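Local coordinates for ficolin-3 (PDB 2J5Z), which probably acts as a soluble lectin of innate immunity, binding sugars such as galactose through its fibrinogen-like recognition domain, at residues C15-Y29 with P40-L53. Numbering follows the deposited sequence.
Sequences CRELLSQGATLSGWY and PVFCDMDTEGGGWL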
# COMPACT_ATOMS: atom_id res chain seq x y z
N CYS A 15 -4.31 18.67 0.51
CA CYS A 15 -4.29 17.73 1.64
C CYS A 15 -4.70 18.41 2.94
O CYS A 15 -5.24 17.75 3.85
CB CYS A 15 -2.92 17.05 1.79
SG CYS A 15 -2.50 15.93 0.43
N ARG A 16 -4.48 19.72 3.05
CA ARG A 16 -4.89 20.44 4.26
C ARG A 16 -6.40 20.39 4.42
O ARG A 16 -6.90 20.22 5.53
CB ARG A 16 -4.46 21.91 4.25
CG ARG A 16 -3.06 22.18 3.80
CD ARG A 16 -2.76 23.67 3.88
NE ARG A 16 -2.26 24.04 5.21
CZ ARG A 16 -1.41 25.03 5.44
NH1 ARG A 16 -0.94 25.76 4.44
NH2 ARG A 16 -1.00 25.28 6.68
N GLU A 17 -7.12 20.54 3.31
CA GLU A 17 -8.58 20.53 3.34
C GLU A 17 -9.13 19.15 3.71
O GLU A 17 -10.14 19.05 4.41
CB GLU A 17 -9.16 21.01 2.00
CG GLU A 17 -9.10 22.52 1.84
CD GLU A 17 -9.70 23.01 0.53
OE1 GLU A 17 -10.24 22.18 -0.24
OE2 GLU A 17 -9.64 24.23 0.27
N LEU A 18 -8.47 18.10 3.24
CA LEU A 18 -8.85 16.74 3.59
C LEU A 18 -8.67 16.55 5.09
O LEU A 18 -9.54 15.99 5.76
CB LEU A 18 -8.02 15.71 2.81
CG LEU A 18 -8.56 15.44 1.41
CD1 LEU A 18 -7.50 14.78 0.52
CD2 LEU A 18 -9.82 14.59 1.51
N LEU A 19 -7.54 17.01 5.61
CA LEU A 19 -7.23 16.87 7.04
C LEU A 19 -8.26 17.62 7.87
O LEU A 19 -8.79 17.08 8.86
CB LEU A 19 -5.82 17.37 7.35
CG LEU A 19 -5.36 17.34 8.82
CD1 LEU A 19 -5.58 15.99 9.49
CD2 LEU A 19 -3.90 17.75 8.94
N SER A 20 -8.53 18.86 7.49
CA SER A 20 -9.51 19.68 8.20
C SER A 20 -10.85 18.96 8.26
O SER A 20 -11.56 19.02 9.27
CB SER A 20 -9.65 21.04 7.52
OG SER A 20 -10.27 21.98 8.38
N GLN A 21 -11.18 18.26 7.18
CA GLN A 21 -12.46 17.55 7.09
C GLN A 21 -12.50 16.26 7.91
O GLN A 21 -13.56 15.63 8.04
CB GLN A 21 -12.80 17.25 5.64
CG GLN A 21 -13.37 18.42 4.88
CD GLN A 21 -13.49 18.16 3.39
OE1 GLN A 21 -13.24 17.04 2.92
NE2 GLN A 21 -13.86 19.19 2.64
N GLY A 22 -11.35 15.85 8.45
CA GLY A 22 -11.29 14.66 9.31
C GLY A 22 -10.50 13.47 8.78
O GLY A 22 -10.52 12.39 9.38
N ALA A 23 -9.81 13.66 7.65
CA ALA A 23 -9.00 12.58 7.09
C ALA A 23 -7.62 12.61 7.73
O ALA A 23 -6.72 13.32 7.28
CB ALA A 23 -8.90 12.71 5.56
N THR A 24 -7.46 11.84 8.80
CA THR A 24 -6.28 11.94 9.65
C THR A 24 -5.19 10.89 9.42
O THR A 24 -4.12 10.97 10.05
CB THR A 24 -6.68 11.88 11.12
OG1 THR A 24 -7.52 10.74 11.31
CG2 THR A 24 -7.45 13.13 11.51
N LEU A 25 -5.43 9.92 8.55
CA LEU A 25 -4.41 8.91 8.25
C LEU A 25 -3.68 9.22 6.95
O LEU A 25 -4.31 9.40 5.91
CB LEU A 25 -5.05 7.52 8.16
CG LEU A 25 -5.14 6.66 9.43
CD1 LEU A 25 -5.12 7.46 10.72
CD2 LEU A 25 -6.29 5.64 9.40
N SER A 26 -2.36 9.27 6.99
CA SER A 26 -1.60 9.47 5.75
C SER A 26 -1.90 8.39 4.72
O SER A 26 -2.11 7.22 5.07
CB SER A 26 -0.10 9.51 6.04
OG SER A 26 0.18 10.49 7.01
N GLY A 27 -1.94 8.75 3.44
CA GLY A 27 -2.17 7.73 2.43
C GLY A 27 -2.66 8.36 1.15
O GLY A 27 -2.58 9.58 0.99
N TRP A 28 -3.19 7.54 0.26
CA TRP A 28 -3.62 8.01 -1.08
C TRP A 28 -5.06 8.54 -1.06
O TRP A 28 -5.99 7.86 -0.59
CB TRP A 28 -3.41 6.91 -2.12
CG TRP A 28 -1.94 6.68 -2.34
CD1 TRP A 28 -1.14 5.81 -1.66
CD2 TRP A 28 -1.10 7.38 -3.26
NE1 TRP A 28 0.16 5.91 -2.11
CE2 TRP A 28 0.21 6.87 -3.09
CE3 TRP A 28 -1.32 8.36 -4.23
CZ2 TRP A 28 1.30 7.33 -3.84
CZ3 TRP A 28 -0.25 8.82 -4.98
CH2 TRP A 28 1.05 8.30 -4.78
N TYR A 29 -5.23 9.75 -1.56
CA TYR A 29 -6.52 10.42 -1.60
C TYR A 29 -6.70 11.05 -2.97
O TYR A 29 -5.73 11.35 -3.63
CB TYR A 29 -6.57 11.55 -0.58
CG TYR A 29 -6.60 11.09 0.86
CD1 TYR A 29 -7.80 10.91 1.52
CD2 TYR A 29 -5.41 10.83 1.54
CE1 TYR A 29 -7.83 10.49 2.85
CE2 TYR A 29 -5.43 10.41 2.86
CZ TYR A 29 -6.64 10.24 3.50
OH TYR A 29 -6.67 9.81 4.80
N PRO A 40 -5.11 11.18 -7.97
CA PRO A 40 -4.65 10.53 -6.73
C PRO A 40 -3.34 11.15 -6.27
O PRO A 40 -2.43 11.36 -7.08
CB PRO A 40 -4.41 9.07 -7.17
CG PRO A 40 -5.04 8.95 -8.53
CD PRO A 40 -4.95 10.30 -9.13
N VAL A 41 -3.24 11.43 -4.97
CA VAL A 41 -2.02 12.00 -4.40
C VAL A 41 -1.82 11.39 -3.02
O VAL A 41 -2.79 10.94 -2.40
CB VAL A 41 -2.14 13.54 -4.18
CG1 VAL A 41 -2.42 14.26 -5.51
CG2 VAL A 41 -3.23 13.83 -3.17
N PHE A 42 -0.58 11.38 -2.57
CA PHE A 42 -0.26 10.92 -1.21
C PHE A 42 -0.26 12.09 -0.26
O PHE A 42 0.52 13.04 -0.44
CB PHE A 42 1.09 10.21 -1.15
CG PHE A 42 1.36 9.57 0.18
CD1 PHE A 42 0.96 8.26 0.42
CD2 PHE A 42 1.98 10.29 1.19
CE1 PHE A 42 1.18 7.67 1.65
CE2 PHE A 42 2.20 9.69 2.44
CZ PHE A 42 1.80 8.38 2.66
N CYS A 43 -1.14 12.05 0.74
CA CYS A 43 -1.20 13.10 1.76
C CYS A 43 -0.51 12.59 3.02
O CYS A 43 -0.85 11.51 3.51
CB CYS A 43 -2.63 13.43 2.11
SG CYS A 43 -3.58 14.22 0.79
N ASP A 44 0.45 13.36 3.51
CA ASP A 44 1.05 13.04 4.82
C ASP A 44 0.27 13.85 5.84
O ASP A 44 0.35 15.08 5.86
CB ASP A 44 2.54 13.39 4.83
CG ASP A 44 3.19 13.13 6.18
OD1 ASP A 44 2.49 13.18 7.21
OD2 ASP A 44 4.41 12.87 6.21
N MET A 45 -0.49 13.16 6.67
CA MET A 45 -1.38 13.82 7.61
C MET A 45 -0.79 13.91 9.01
O MET A 45 -1.48 14.30 9.95
CB MET A 45 -2.72 13.08 7.68
CG MET A 45 -3.47 13.01 6.34
SD MET A 45 -3.61 14.64 5.59
CE MET A 45 -5.07 14.40 4.57
N ASP A 46 0.49 13.57 9.15
CA ASP A 46 1.09 13.45 10.49
C ASP A 46 2.35 14.29 10.73
O ASP A 46 2.50 14.89 11.79
CB ASP A 46 1.35 11.98 10.82
CG ASP A 46 1.29 11.70 12.32
OD1 ASP A 46 1.38 12.67 13.10
OD2 ASP A 46 1.15 10.52 12.70
N THR A 47 3.26 14.33 9.76
CA THR A 47 4.49 15.09 9.93
C THR A 47 4.26 16.60 9.97
O THR A 47 3.61 17.16 9.09
CB THR A 47 5.57 14.72 8.90
OG1 THR A 47 5.40 15.49 7.71
CG2 THR A 47 5.51 13.24 8.57
N GLU A 48 4.78 17.24 11.01
CA GLU A 48 4.79 18.69 11.11
C GLU A 48 3.38 19.28 11.09
O GLU A 48 3.15 20.35 10.53
CB GLU A 48 5.61 19.28 9.96
CG GLU A 48 6.32 20.57 10.28
CD GLU A 48 7.74 20.34 10.75
OE1 GLU A 48 7.93 19.61 11.75
OE2 GLU A 48 8.66 20.89 10.11
N GLY A 49 2.43 18.58 11.68
CA GLY A 49 1.07 19.09 11.76
C GLY A 49 0.15 18.52 10.70
O GLY A 49 -1.07 18.64 10.80
N GLY A 50 0.74 17.90 9.67
CA GLY A 50 -0.05 17.23 8.64
C GLY A 50 -0.55 18.16 7.55
O GLY A 50 -0.46 19.38 7.66
N GLY A 51 -1.09 17.56 6.48
CA GLY A 51 -1.63 18.32 5.35
C GLY A 51 -0.66 18.49 4.19
O GLY A 51 -0.83 19.37 3.34
N TRP A 52 0.36 17.64 4.15
CA TRP A 52 1.39 17.72 3.11
C TRP A 52 1.10 16.84 1.90
O TRP A 52 0.83 15.66 2.05
CB TRP A 52 2.75 17.31 3.66
CG TRP A 52 3.29 18.19 4.74
CD1 TRP A 52 3.13 18.02 6.09
CD2 TRP A 52 4.09 19.35 4.57
NE1 TRP A 52 3.78 19.01 6.77
CE2 TRP A 52 4.38 19.84 5.86
CE3 TRP A 52 4.60 20.02 3.46
CZ2 TRP A 52 5.15 20.98 6.07
CZ3 TRP A 52 5.36 21.17 3.67
CH2 TRP A 52 5.63 21.63 4.96
N LEU A 53 1.19 17.42 0.71
CA LEU A 53 1.04 16.65 -0.52
C LEU A 53 2.44 16.19 -0.94
O LEU A 53 3.29 16.99 -1.30
CB LEU A 53 0.42 17.53 -1.62
CG LEU A 53 -0.22 16.84 -2.83
CD1 LEU A 53 -1.02 17.89 -3.62
CD2 LEU A 53 0.84 16.14 -3.69
O HOH W 1 -1.73 20.17 0.96
O HOH W 2 -1.57 11.32 11.21
O HOH W 3 -3.37 12.92 11.62
O HOH W 4 2.55 9.85 7.89
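A disulfide ties helix 15-20 to the hairpin strand beneath it: C15 SG meets C43 SG at 2.1 Å with a chi3 of -77°, and the bridge is boxed in by L18, V41, L53 and Y29. The helix comes so close that the CA atoms of R16 and G51 are 4.0 Å apart. The positive phi of G51 already demands glycine, and a side chain would also sit tightly against the helix; with W52 it forms a G1 bulge opposite D44.

M45 fills the angle between helix and loop. Its chain bends at chi2 (-51°), which tucks CE under the helix, 3.7 Å from L18 CB and 3.4 Å from both A23 O and C15 O; a flexible thioether suits this slot, where A23 O is buried without a polar partner. S26 uses its small hydroxyl to take the backbone N-H of M45 (S26 OG to M45 N 2.8 Å). D44 OD1 accepts from D46 N, an Asx turn, and from T47 N, completing an Asx motif, while D44 OD2 forms a salt bridge with R217.

G27, whose backbone angles suit only glycine, and Y29 form hydrogen-bonded antiparallel pairs with C43 and V41, two bonds each; W28 faces F42 in the non-hydrogen-bonded pair between them. On one side of the sheet F42 CB sits over the six-membered ring of W28, 3.9 Å from its centroid, and the phenyl edge points at the five-membered ring, the planes at 73°. On the other, Y29 lies obliquely beside C43, and Y29 OH gives L25 O a hydrogen bond (2.6 Å) in the carbonyl plane.

L25 and S26 pair in parallel with a strand of a second subunit, so the sheet runs on across the interface: strand 25-26, its loop and the beta hairpin form part of the trimer contact of the fibrinogen-like domain.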